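Putative DNA ligase-like protein Rv0938/MT0965 (Mycobacterium tuberculosis, PDB 2IRU) is the polymerase domain of LigD, a manganese-dependent repair enzyme that probably works with Ku to process, fill and reseal DNA double-strand breaks by non-homologous end joining. Local coordinates at residues A[109-113]-A[245-249]; A[19-23]-A[57-62]; A[81-85]-A[117-121]; A[133-137]-A[189-195]. All coordinates share one frame; numbering follows the deposited sequence.

Contact 1. Residues A[109-113]-A[245-249]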
loop_
_atom_site.group_PDB
_atom_site.type_symbol
_atom_site.label_atom_id
_atom_site.label_comp_id
_atom_site.label_asym_id
_atom_site.label_seq_id
_atom_site.Cartn_x
_atom_site.Cartn_y
_atom_site.Cartn_z
ATOM N N ALA A 109 -2.949 5.621 -16.314
ATOM C CA ALA A 109 -1.838 4.625 -16.300
ATOM C C ALA A 109 -1.063 4.718 -14.965
ATOM O O ALA A 109 0.144 4.429 -14.880
ATOM C CB ALA A 109 -0.898 4.805 -17.519
ATOM N N ALA A 110 -1.775 5.154 -13.921
ATOM C CA ALA A 110 -1.195 5.157 -12.549
ATOM C C ALA A 110 -1.328 3.712 -12.041
ATOM O O ALA A 110 -2.291 3.365 -11.297
ATOM C CB ALA A 110 -1.917 6.168 -11.626
ATOM N N LEU A 111 -0.399 2.850 -12.486
ATOM C CA LEU A 111 -0.474 1.425 -12.100
ATOM C C LEU A 111 -0.437 1.315 -10.597
ATOM O O LEU A 111 -1.118 0.459 -10.011
ATOM C CB LEU A 111 0.697 0.624 -12.729
ATOM C CG LEU A 111 0.768 0.749 -14.254
ATOM C CD1 LEU A 111 1.941 -0.118 -14.773
ATOM C CD2 LEU A 111 -0.610 0.384 -14.928
ATOM N N GLU A 112 0.356 2.180 -9.973
ATOM C CA GLU A 112 0.548 2.136 -8.504
ATOM C C GLU A 112 -0.130 3.282 -7.776
ATOM O O GLU A 112 -0.026 4.458 -8.188
ATOM C CB GLU A 112 2.028 2.125 -8.166
ATOM C CG GLU A 112 2.697 0.839 -8.675
ATOM C CD GLU A 112 4.121 0.633 -8.173
ATOM O OE1 GLU A 112 4.684 1.552 -7.559
ATOM O OE2 GLU A 112 4.703 -0.447 -8.473
ATOM N N VAL A 113 -0.837 2.916 -6.711
ATOM C CA VAL A 113 -1.360 3.900 -5.727
ATOM C C VAL A 113 -0.615 3.674 -4.402
ATOM O O VAL A 113 -0.581 2.545 -3.913
ATOM C CB VAL A 113 -2.880 3.723 -5.534
ATOM C CG1 VAL A 113 -3.452 4.699 -4.488
ATOM C CG2 VAL A 113 -3.567 3.863 -6.891
ATOM N N SER A 245 -3.374 -2.421 -4.875
ATOM C CA SER A 245 -2.706 -1.739 -6.009
ATOM C C SER A 245 -1.968 -2.743 -6.880
ATOM O O SER A 245 -1.328 -3.695 -6.371
ATOM C CB SER A 245 -1.677 -0.707 -5.508
ATOM O OG SER A 245 -1.081 -0.002 -6.621
ATOM N N LEU A 246 -2.004 -2.499 -8.184
ATOM C CA LEU A 246 -1.111 -3.187 -9.122
ATOM C C LEU A 246 0.306 -2.700 -8.825
ATOM O O LEU A 246 0.497 -1.631 -8.183
ATOM C CB LEU A 246 -1.469 -2.805 -10.577
ATOM C CG LEU A 246 -2.753 -3.423 -11.126
ATOM C CD1 LEU A 246 -3.192 -2.746 -12.404
ATOM C CD2 LEU A 246 -2.541 -4.891 -11.430
ATOM N N ARG A 247 1.260 -3.454 -9.354
ATOM C CA ARG A 247 2.666 -3.069 -9.340
ATOM C C ARG A 247 3.156 -2.868 -10.762
ATOM O O ARG A 247 2.806 -3.635 -11.693
ATOM C CB ARG A 247 3.522 -4.150 -8.664
ATOM C CG ARG A 247 3.116 -4.493 -7.213
ATOM C CD ARG A 247 2.980 -3.255 -6.324
ATOM N NE ARG A 247 4.140 -2.389 -6.350
ATOM C CZ ARG A 247 5.104 -2.399 -5.436
ATOM N NH1 ARG A 247 5.038 -3.221 -4.388
ATOM N NH2 ARG A 247 6.109 -1.537 -5.533
ATOM N N GLY A 248 4.025 -1.876 -10.924
ATOM C CA GLY A 248 4.620 -1.597 -12.246
ATOM C C GLY A 248 5.871 -2.433 -12.381
ATOM O O GLY A 248 7.001 -1.969 -12.154
ATOM N N ARG A 249 5.648 -3.702 -12.643
ATOM C CA ARG A 249 6.705 -4.708 -12.699
ATOM C C ARG A 249 6.469 -5.485 -13.972
ATOM O O ARG A 249 5.477 -5.257 -14.687
ATOM C CB ARG A 249 6.623 -5.630 -11.476
ATOM C CG ARG A 249 7.120 -4.981 -10.184
ATOM C CD ARG A 249 7.274 -5.975 -9.070
ATOM N NE ARG A 249 8.335 -6.971 -9.291
ATOM C CZ ARG A 249 9.637 -6.769 -9.069
ATOM N NH1 ARG A 249 10.087 -5.592 -8.642
ATOM N NH2 ARG A 249 10.506 -7.752 -9.287
HETATM O O HOH W 1 7.086 1.211 -6.628
HETATM O O HOH W 2 7.202 -0.893 -9.201
#
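Glu112 brings one carboxylate oxygen to the edge of the Arg247 guanidinium, the two planes steeply inclined (69°), in a salt bridge made through that oxygen. Arg247 NE donates to Glu112 OE2 at 2.9 Å, the oxygen lying in the guanidinium plane while the nitrogen stands well above the plane of the carboxylate; NH2 adds only a weak bond to the same oxygen. The backbone N of Gly248 reaches Glu112 OE2 from the opposite face, also at 2.9 Å and nearly straight (172°), so two firm donors grip that atom. The glutamate chain runs extended beyond CG, whereas Arg247 bends at chi2 (-51°) and chi3 and folds its NE back over the carboxylate. One water joins Glu112 OE2 to Gly248 O, and another donates to Glu112 OE1, which also accepts from His114 NE2. Arg247 NH1 has its own partner in Ser175 O.

Closer to the backbone, Ser245 OG accepts from Val113 N at 2.9 Å and donates to Leu246 O at 2.8 Å, on a lone pair in the carbonyl plane. Leu111 O and Leu246 O lie 3.2 Å apart as two acceptors; Tyr36 OH bonds to Leu111 O and Leu246 N beside them. Leu111 CD1 lies 4.0 Å from Gly248 CA and adds an apolar touch.

Arg247 and His114 probably bind the polymerase substrate. Glu112 holds both by its two oxygens, which is consistent with a second-shell residue that orients them.

Contact 2. Residues A[19-23]-A[57-62]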
loop_
_atom_site.group_PDB
_atom_site.type_symbol
_atom_site.label_atom_id
_atom_site.label_comp_id
_atom_site.label_asym_id
_atom_site.label_seq_id
_atom_site.Cartn_x
_atom_site.Cartn_y
_atom_site.Cartn_z
ATOM N N LYS A 19 -4.224 -0.320 -25.527
ATOM C CA LYS A 19 -2.781 -0.111 -25.246
ATOM C C LYS A 19 -2.222 -1.179 -24.271
ATOM O O LYS A 19 -2.756 -1.382 -23.208
ATOM C CB LYS A 19 -2.500 1.312 -24.739
ATOM C CG LYS A 19 -0.987 1.647 -24.746
ATOM C CD LYS A 19 -0.576 2.989 -24.023
ATOM C CE LYS A 19 -0.885 4.201 -24.824
ATOM N NZ LYS A 19 -0.042 4.293 -26.042
ATOM N N VAL A 20 -1.152 -1.881 -24.697
ATOM C CA VAL A 20 -0.516 -2.822 -23.772
ATOM C C VAL A 20 0.379 -2.084 -22.789
ATOM O O VAL A 20 1.310 -1.340 -23.202
ATOM C CB VAL A 20 0.286 -3.924 -24.523
ATOM C CG1 VAL A 20 1.086 -4.726 -23.542
ATOM C CG2 VAL A 20 -0.678 -4.851 -25.312
ATOM N N LEU A 21 0.101 -2.297 -21.502
ATOM C CA LEU A 21 0.941 -1.693 -20.453
ATOM C C LEU A 21 1.959 -2.670 -19.824
ATOM O O LEU A 21 2.925 -2.231 -19.196
ATOM C CB LEU A 21 0.076 -1.052 -19.386
ATOM C CG LEU A 21 -0.883 0.072 -19.834
ATOM C CD1 LEU A 21 -1.634 0.594 -18.624
ATOM C CD2 LEU A 21 -0.142 1.212 -20.442
ATOM N N TYR A 22 1.732 -3.973 -20.012
ATOM C CA TYR A 22 2.682 -5.011 -19.576
ATOM C C TYR A 22 3.053 -5.913 -20.782
ATOM O O TYR A 22 2.358 -6.897 -21.052
ATOM C CB TYR A 22 2.010 -5.885 -18.505
ATOM C CG TYR A 22 1.741 -5.181 -17.193
ATOM C CD1 TYR A 22 2.640 -5.301 -16.129
ATOM C CD2 TYR A 22 0.564 -4.406 -17.020
ATOM C CE1 TYR A 22 2.391 -4.676 -14.880
ATOM C CE2 TYR A 22 0.281 -3.794 -15.783
ATOM C CZ TYR A 22 1.215 -3.908 -14.742
ATOM O OH TYR A 22 0.925 -3.294 -13.550
ATOM N N PRO A 23 4.136 -5.577 -21.511
ATOM C CA PRO A 23 4.448 -6.347 -22.734
ATOM C C PRO A 23 4.652 -7.851 -22.495
ATOM O O PRO A 23 4.367 -8.665 -23.393
ATOM C CB PRO A 23 5.754 -5.717 -23.257
ATOM C CG PRO A 23 5.761 -4.292 -22.713
ATOM C CD PRO A 23 5.030 -4.413 -21.321
ATOM N N TRP A 57 2.994 4.890 -15.534
ATOM C CA TRP A 57 3.735 4.384 -16.693
ATOM C C TRP A 57 2.919 4.662 -17.993
ATOM O O TRP A 57 2.263 3.751 -18.501
ATOM C CB TRP A 57 3.939 2.864 -16.549
ATOM C CG TRP A 57 4.994 2.441 -15.557
ATOM C CD1 TRP A 57 6.270 2.014 -15.876
ATOM C CD2 TRP A 57 4.884 2.328 -14.122
ATOM N NE1 TRP A 57 6.961 1.671 -14.729
ATOM C CE2 TRP A 57 6.140 1.858 -13.645
ATOM C CE3 TRP A 57 3.864 2.595 -13.199
ATOM C CZ2 TRP A 57 6.392 1.626 -12.288
ATOM C CZ3 TRP A 57 4.106 2.377 -11.846
ATOM C CH2 TRP A 57 5.375 1.900 -11.396
ATOM N N PRO A 58 2.962 5.906 -18.545
ATOM C CA PRO A 58 2.106 6.299 -19.697
ATOM C C PRO A 58 2.221 5.328 -20.876
ATOM O O PRO A 58 1.228 5.110 -21.560
ATOM C CB PRO A 58 2.647 7.689 -20.127
ATOM C CG PRO A 58 3.231 8.260 -18.858
ATOM C CD PRO A 58 3.816 7.029 -18.094
ATOM N N ASN A 59 3.388 4.718 -21.091
ATOM C CA ASN A 59 3.487 3.747 -22.201
ATOM C C ASN A 59 3.876 2.336 -21.707
ATOM O O ASN A 59 4.376 1.494 -22.489
ATOM C CB ASN A 59 4.404 4.214 -23.332
ATOM C CG ASN A 59 3.692 5.135 -24.312
ATOM O OD1 ASN A 59 2.478 4.968 -24.574
ATOM N ND2 ASN A 59 4.413 6.134 -24.815
ATOM N N GLY A 60 3.593 2.063 -20.423
ATOM C CA GLY A 60 3.727 0.695 -19.892
ATOM C C GLY A 60 5.089 0.465 -19.265
ATOM O O GLY A 60 5.964 1.372 -19.228
ATOM N N VAL A 61 5.267 -0.736 -18.737
ATOM C CA VAL A 61 6.379 -0.984 -17.812
ATOM C C VAL A 61 7.761 -1.097 -18.479
ATOM O O VAL A 61 8.756 -1.193 -17.773
ATOM C CB VAL A 61 6.126 -2.210 -16.897
ATOM C CG1 VAL A 61 4.837 -2.004 -16.057
ATOM C CG2 VAL A 61 5.998 -3.427 -17.736
ATOM N N ASP A 62 7.810 -1.094 -19.806
ATOM C CA ASP A 62 9.082 -1.092 -20.534
ATOM C C ASP A 62 9.469 0.328 -21.001
ATOM O O ASP A 62 10.483 0.534 -21.697
ATOM C CB ASP A 62 8.988 -2.093 -21.682
ATOM C CG ASP A 62 9.197 -3.524 -21.210
ATOM O OD1 ASP A 62 9.499 -3.720 -20.004
ATOM O OD2 ASP A 62 9.125 -4.456 -22.049
#
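Val61 packs one methyl, CG1, over a face of the Tyr22 ring, 4.2 Å from its centroid and 28° off the ring normal, a CH-pi contact. The torsion that sends CG1 to the Tyr22 ring (chi1 -59°) leaves Val61 CG2 facing Pro23 CD at 3.8 Å. Beneath it the backbones press together: Val61 N donates to Leu21 O at 2.8 Å, and Gly60 CA comes within 3.1 Å of the same oxygen. Gly60 has a positive phi (93°), a conformation suited to glycine. Leu21 CD2 closes this tight part against Gly60 N at 3.8 Å.

The outer side is looser. Lys19, bent at its last two torsions, brings NZ to Asn59 OD1 at 3.0 Å, nearly along the C=O axis, and this one hydrogen bond is the polar link on the outer side. At the other end, Asp62 and Pro23 pass antiparallel to each other on the solvent side, Asp62 OD2 3.4 Å from Pro23 CG.

Gly60 N also bonds back to Trp57 O, closing a type I beta turn from Trp57 to Gly60 in the loop between strands 53-56 and 66-68. Lys19, Trp57 and Pro58 belong to segments that probably contact target DNA.

Contact 3. Residues A[81-85]-A[117-121]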
loop_
_atom_site.group_PDB
_atom_site.type_symbol
_atom_site.label_atom_id
_atom_site.label_comp_id
_atom_site.label_asym_id
_atom_site.label_seq_id
_atom_site.Cartn_x
_atom_site.Cartn_y
_atom_site.Cartn_z
ATOM N N ARG A 81 -9.647 16.322 -2.645
ATOM C CA ARG A 81 -8.249 16.677 -2.480
ATOM C C ARG A 81 -8.031 17.377 -1.152
ATOM O O ARG A 81 -8.950 17.972 -0.563
ATOM C CB ARG A 81 -7.742 17.553 -3.621
ATOM C CG ARG A 81 -8.442 18.925 -3.672
ATOM C CD ARG A 81 -8.432 19.450 -5.097
ATOM N NE ARG A 81 -9.351 18.711 -5.969
ATOM C CZ ARG A 81 -9.278 18.702 -7.304
ATOM N NH1 ARG A 81 -8.317 19.377 -7.940
ATOM N NH2 ARG A 81 -10.142 17.983 -8.016
ATOM N N ALA A 82 -6.783 17.327 -0.698
ATOM C CA ALA A 82 -6.425 18.005 0.526
ATOM C C ALA A 82 -4.934 18.286 0.565
ATOM O O ALA A 82 -4.169 17.647 -0.146
ATOM C CB ALA A 82 -6.890 17.221 1.742
ATOM N N THR A 83 -4.536 19.243 1.414
ATOM C CA THR A 83 -3.200 19.806 1.354
ATOM C C THR A 83 -2.348 19.362 2.557
ATOM O O THR A 83 -2.840 19.337 3.705
ATOM C CB THR A 83 -3.299 21.348 1.291
ATOM O OG1 THR A 83 -4.163 21.712 0.205
ATOM C CG2 THR A 83 -1.952 21.984 1.097
ATOM N N VAL A 84 -1.099 19.002 2.280
ATOM C CA VAL A 84 -0.105 18.722 3.336
ATOM C C VAL A 84 1.005 19.767 3.277
ATOM O O VAL A 84 1.529 20.074 2.199
ATOM C CB VAL A 84 0.513 17.319 3.167
ATOM C CG1 VAL A 84 1.258 16.915 4.458
ATOM C CG2 VAL A 84 -0.566 16.308 2.802
ATOM N N ALA A 85 1.374 20.319 4.435
ATOM C CA ALA A 85 2.391 21.367 4.473
ATOM C C ALA A 85 3.722 20.787 4.924
ATOM O O ALA A 85 3.963 20.649 6.121
ATOM C CB ALA A 85 1.958 22.520 5.386
ATOM N N GLN A 117 -0.014 6.110 6.443
ATOM C CA GLN A 117 -0.775 5.352 7.448
ATOM C C GLN A 117 -1.678 6.256 8.293
ATOM O O GLN A 117 -2.309 5.788 9.244
ATOM C CB GLN A 117 0.189 4.525 8.352
ATOM C CG GLN A 117 1.213 3.742 7.539
ATOM C CD GLN A 117 0.561 2.958 6.370
ATOM O OE1 GLN A 117 -0.399 2.182 6.592
ATOM N NE2 GLN A 117 1.057 3.179 5.125
ATOM N N TRP A 118 -1.701 7.529 7.923
ATOM C CA TRP A 118 -2.604 8.519 8.518
ATOM C C TRP A 118 -3.705 8.946 7.548
ATOM O O TRP A 118 -3.571 8.797 6.326
ATOM C CB TRP A 118 -1.830 9.732 9.048
ATOM C CG TRP A 118 -0.981 10.428 8.005
ATOM C CD1 TRP A 118 0.365 10.222 7.782
ATOM C CD2 TRP A 118 -1.392 11.454 7.084
ATOM N NE1 TRP A 118 0.812 11.051 6.787
ATOM C CE2 TRP A 118 -0.239 11.828 6.344
ATOM C CE3 TRP A 118 -2.616 12.110 6.818
ATOM C CZ2 TRP A 118 -0.275 12.810 5.343
ATOM C CZ3 TRP A 118 -2.646 13.084 5.809
ATOM C CH2 TRP A 118 -1.480 13.402 5.075
ATOM N N ARG A 119 -4.796 9.460 8.110
ATOM C CA ARG A 119 -5.863 10.088 7.311
ATOM C C ARG A 119 -6.023 11.576 7.600
ATOM O O ARG A 119 -5.754 12.046 8.726
ATOM C CB ARG A 119 -7.197 9.420 7.592
ATOM C CG ARG A 119 -7.284 7.986 7.130
ATOM C CD ARG A 119 -8.514 7.333 7.703
ATOM N NE ARG A 119 -9.738 7.830 7.104
ATOM C CZ ARG A 119 -10.679 7.030 6.612
ATOM N NH1 ARG A 119 -10.515 5.708 6.692
ATOM N NH2 ARG A 119 -11.773 7.534 6.061
ATOM N N PHE A 120 -6.438 12.318 6.583
ATOM C CA PHE A 120 -6.954 13.678 6.803
ATOM C C PHE A 120 -8.145 13.685 7.758
ATOM O O PHE A 120 -8.979 12.753 7.769
ATOM C CB PHE A 120 -7.375 14.288 5.474
ATOM C CG PHE A 120 -6.231 14.611 4.580
ATOM C CD1 PHE A 120 -5.442 15.731 4.809
ATOM C CD2 PHE A 120 -5.960 13.800 3.485
ATOM C CE1 PHE A 120 -4.367 16.028 3.979
ATOM C CE2 PHE A 120 -4.880 14.098 2.623
ATOM C CZ PHE A 120 -4.099 15.184 2.855
ATOM N N VAL A 121 -8.229 14.747 8.553
ATOM C CA VAL A 121 -9.360 14.904 9.449
ATOM C C VAL A 121 -9.912 16.305 9.272
ATOM O O VAL A 121 -9.139 17.257 9.145
ATOM C CB VAL A 121 -9.012 14.647 10.946
ATOM C CG1 VAL A 121 -8.523 13.226 11.164
ATOM C CG2 VAL A 121 -8.012 15.670 11.486
#
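Phe120 is held between two groups set over the centres of its opposite faces. On one side Ala82 CB stands 3.5 Å from the ring centroid and only 9° off the normal, a CH-pi contact in which the methyl meets the whole ring. On the other side Trp118 CZ3, from the same strand as Phe120, lies 3.7 Å above the plane. The indole presents its edge to that face, for Phe120 CD1 lies in the plane of the Trp118 ring.

Val84 fills the angle between the two aromatics. Its CG2 touches Trp118 CH2 at 3.8 Å, in the indole plane and at its edge, valine and tryptophan pointing at one another. The same methyl meets Phe120 CZ at 3.7 Å, where valine and phenylalanine cross at about a right angle. Thr83 O approaches the phenyl edge near CE1. With chi1 at 57° the indole of Trp118 leans along its own strand, its edge over Phe120 two residues on. Trp118 NE1 bonds to Gly236 O.

No hydrogen bond joins the segments; the short strand segments 81-84 and 118-121 run at 106° to each other, axes 9.1 Å apart at closest approach. Strand 80-84 pairs with strand 91-95, which adds Ile95 to Ala82 and Phe120, while strand 118-122 pairs with strand 129-143, whose Pro131 touches Val84 and Trp118. The contact thus joins a two-stranded sheet to the large mixed sheet.

Contact 4. Residues A[133-137]-A[189-195]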
loop_
_atom_site.group_PDB
_atom_site.type_symbol
_atom_site.label_atom_id
_atom_site.label_comp_id
_atom_site.label_asym_id
_atom_site.label_seq_id
_atom_site.Cartn_x
_atom_site.Cartn_y
_atom_site.Cartn_z
ATOM N N PRO A 133 -3.958 11.766 12.965
ATOM C CA PRO A 133 -3.153 10.692 13.539
ATOM C C PRO A 133 -2.995 9.473 12.620
ATOM O O PRO A 133 -3.749 9.281 11.641
ATOM C CB PRO A 133 -3.951 10.307 14.795
ATOM C CG PRO A 133 -4.807 11.476 15.074
ATOM C CD PRO A 133 -5.203 11.953 13.721
ATOM N N ALA A 134 -1.988 8.660 12.928
ATOM C CA ALA A 134 -1.879 7.365 12.301
ATOM C C ALA A 134 -3.069 6.512 12.736
ATOM O O ALA A 134 -3.449 6.518 13.919
ATOM C CB ALA A 134 -0.548 6.696 12.686
ATOM N N THR A 135 -3.666 5.787 11.786
ATOM C CA THR A 135 -4.791 4.907 12.102
ATOM C C THR A 135 -4.357 3.444 12.222
ATOM O O THR A 135 -5.079 2.616 12.785
ATOM C CB THR A 135 -5.907 4.974 11.042
ATOM O OG1 THR A 135 -5.448 4.402 9.827
ATOM C CG2 THR A 135 -6.412 6.443 10.824
ATOM N N ARG A 136 -3.185 3.141 11.677
ATOM C CA ARG A 136 -2.649 1.758 11.633
ATOM C C ARG A 136 -1.146 1.843 11.555
ATOM O O ARG A 136 -0.607 2.900 11.182
ATOM C CB ARG A 136 -3.204 1.046 10.378
ATOM C CG ARG A 136 -2.750 1.641 9.049
ATOM C CD ARG A 136 -3.642 1.192 7.890
ATOM N NE ARG A 136 -3.074 1.648 6.622
ATOM C CZ ARG A 136 -3.742 1.836 5.481
ATOM N NH1 ARG A 136 -5.059 1.629 5.410
ATOM N NH2 ARG A 136 -3.073 2.255 4.403
ATOM N N LEU A 137 -0.457 0.755 11.935
ATOM C CA LEU A 137 0.978 0.620 11.670
ATOM C C LEU A 137 1.232 -0.204 10.403
ATOM O O LEU A 137 0.457 -1.099 10.049
ATOM C CB LEU A 137 1.706 -0.082 12.841
ATOM C CG LEU A 137 1.568 0.420 14.279
ATOM C CD1 LEU A 137 2.373 -0.490 15.235
ATOM C CD2 LEU A 137 2.026 1.853 14.383
ATOM N N PRO A 189 -5.700 6.418 18.835
ATOM C CA PRO A 189 -4.988 7.265 17.888
ATOM C C PRO A 189 -3.638 7.728 18.422
ATOM O O PRO A 189 -3.495 8.021 19.626
ATOM C CB PRO A 189 -5.940 8.454 17.675
ATOM C CG PRO A 189 -6.887 8.445 18.833
ATOM C CD PRO A 189 -6.989 7.006 19.261
ATOM N N VAL A 190 -2.654 7.781 17.530
ATOM C CA VAL A 190 -1.339 8.278 17.903
ATOM C C VAL A 190 -0.762 9.055 16.714
ATOM O O VAL A 190 -1.066 8.725 15.559
ATOM C CB VAL A 190 -0.421 7.097 18.405
ATOM C CG1 VAL A 190 0.219 6.350 17.260
ATOM C CG2 VAL A 190 0.620 7.571 19.403
ATOM N N SER A 191 0.051 10.085 16.987
ATOM C CA SER A 191 0.727 10.813 15.896
ATOM C C SER A 191 1.585 9.855 15.080
ATOM O O SER A 191 1.995 8.779 15.579
ATOM C CB SER A 191 1.609 11.935 16.443
ATOM O OG SER A 191 2.738 11.384 17.099
ATOM N N SER A 192 1.890 10.241 13.841
ATOM C CA SER A 192 2.785 9.421 13.017
ATOM C C SER A 192 4.157 9.289 13.696
ATOM O O SER A 192 4.723 8.189 13.720
ATOM C CB SER A 192 2.908 9.989 11.600
ATOM O OG SER A 192 1.682 9.831 10.909
ATOM N N ARG A 193 4.661 10.387 14.285
ATOM C CA ARG A 193 5.923 10.340 15.052
ATOM C C ARG A 193 5.823 9.275 16.152
ATOM O O ARG A 193 6.758 8.478 16.349
ATOM C CB ARG A 193 6.303 11.730 15.605
ATOM C CG ARG A 193 6.786 12.708 14.493
ATOM C CD ARG A 193 7.212 14.045 15.063
ATOM N NE ARG A 193 6.140 14.587 15.890
ATOM C CZ ARG A 193 5.345 15.597 15.542
ATOM N NH1 ARG A 193 5.507 16.228 14.388
ATOM N NH2 ARG A 193 4.406 15.997 16.384
ATOM N N GLY A 194 4.681 9.233 16.837
ATOM C CA GLY A 194 4.430 8.250 17.893
ATOM C C GLY A 194 4.363 6.830 17.369
ATOM O O GLY A 194 4.968 5.920 17.946
ATOM N N ALA A 195 3.604 6.645 16.283
ATOM C CA ALA A 195 3.500 5.357 15.572
ATOM C C ALA A 195 4.857 4.834 15.143
ATOM O O ALA A 195 5.153 3.625 15.271
ATOM C CB ALA A 195 2.566 5.492 14.352
#
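Pro133 and Pro189 are the ring-bearing residues that meet here, lying side by side and pointing the same way. Pro189 CB touches Pro133 CB, 4.0 Å away, with Pro133 CG just beyond. Pro133 CB also rests on the carbonyl of Val190, 3.4 Å from its oxygen. That oxygen is the acceptor of the one hydrogen bond across the segments: Ala134 N donates to Val190 O at 2.8 Å from nearly straight ahead of the carbonyl (165°), although the N-H...O angle is only 135°. Ala134 and Val190 form an antiparallel hydrogen-bonded pair, and both send their side chains to one face of the sheet.

Beside this pair, methyls carry the packing. Ala134 CB meets Ala195 CB at 3.7 Å, and Leu137 CD2 reaches the same methyl at 3.7 Å. Leu137 CG stands anti to its carbonyl carbon (chi1 -53°), from where CD2 also lies 3.7 Å from Ala195 O. With only methyl groups at Ala134 and Ala195, the first helical turn probably can lie close to the strand. Ser191 is the N-cap of that helix, its OG accepting from Gly194 N at 2.9 Å, and Ala195 N bonds back to Ser191 O.

Strand 129-143 runs here between strands 118-122 and 180-186. Thr135 bonds through its backbone to Gln117 and Leu186, and Val190 continues the pairing beyond strand 180-186. Leu186 packs on Ala134 and Leu137, while helix 192-209 begins with Ser192 against Trp118.

Contacts 1 and 2 form one cluster, their centres 11 Å apart: Tyr22 OH lies 2.7 Å from Arg247 O, a hydrogen bond that ties segment 19-23, whose Lys19 ends a probable DNA-binding stretch, to the probable substrate site, and Ala109 O bonds to Trp57 N. Contacts 3 and 4, with centres 13 Å apart, share the large mixed sheet, joined where Gln117 OE1 lies 2.7 Å from Arg136 NE and Trp118 packs on Pro133 and Ser192. Contact 1 and contact 4 sit on opposite sides of the chain's centre, their centres 26 Å apart. Strands 112-115 and 118-122 follow each other and lead from contact 1 to contact 3, centres 21 Å apart.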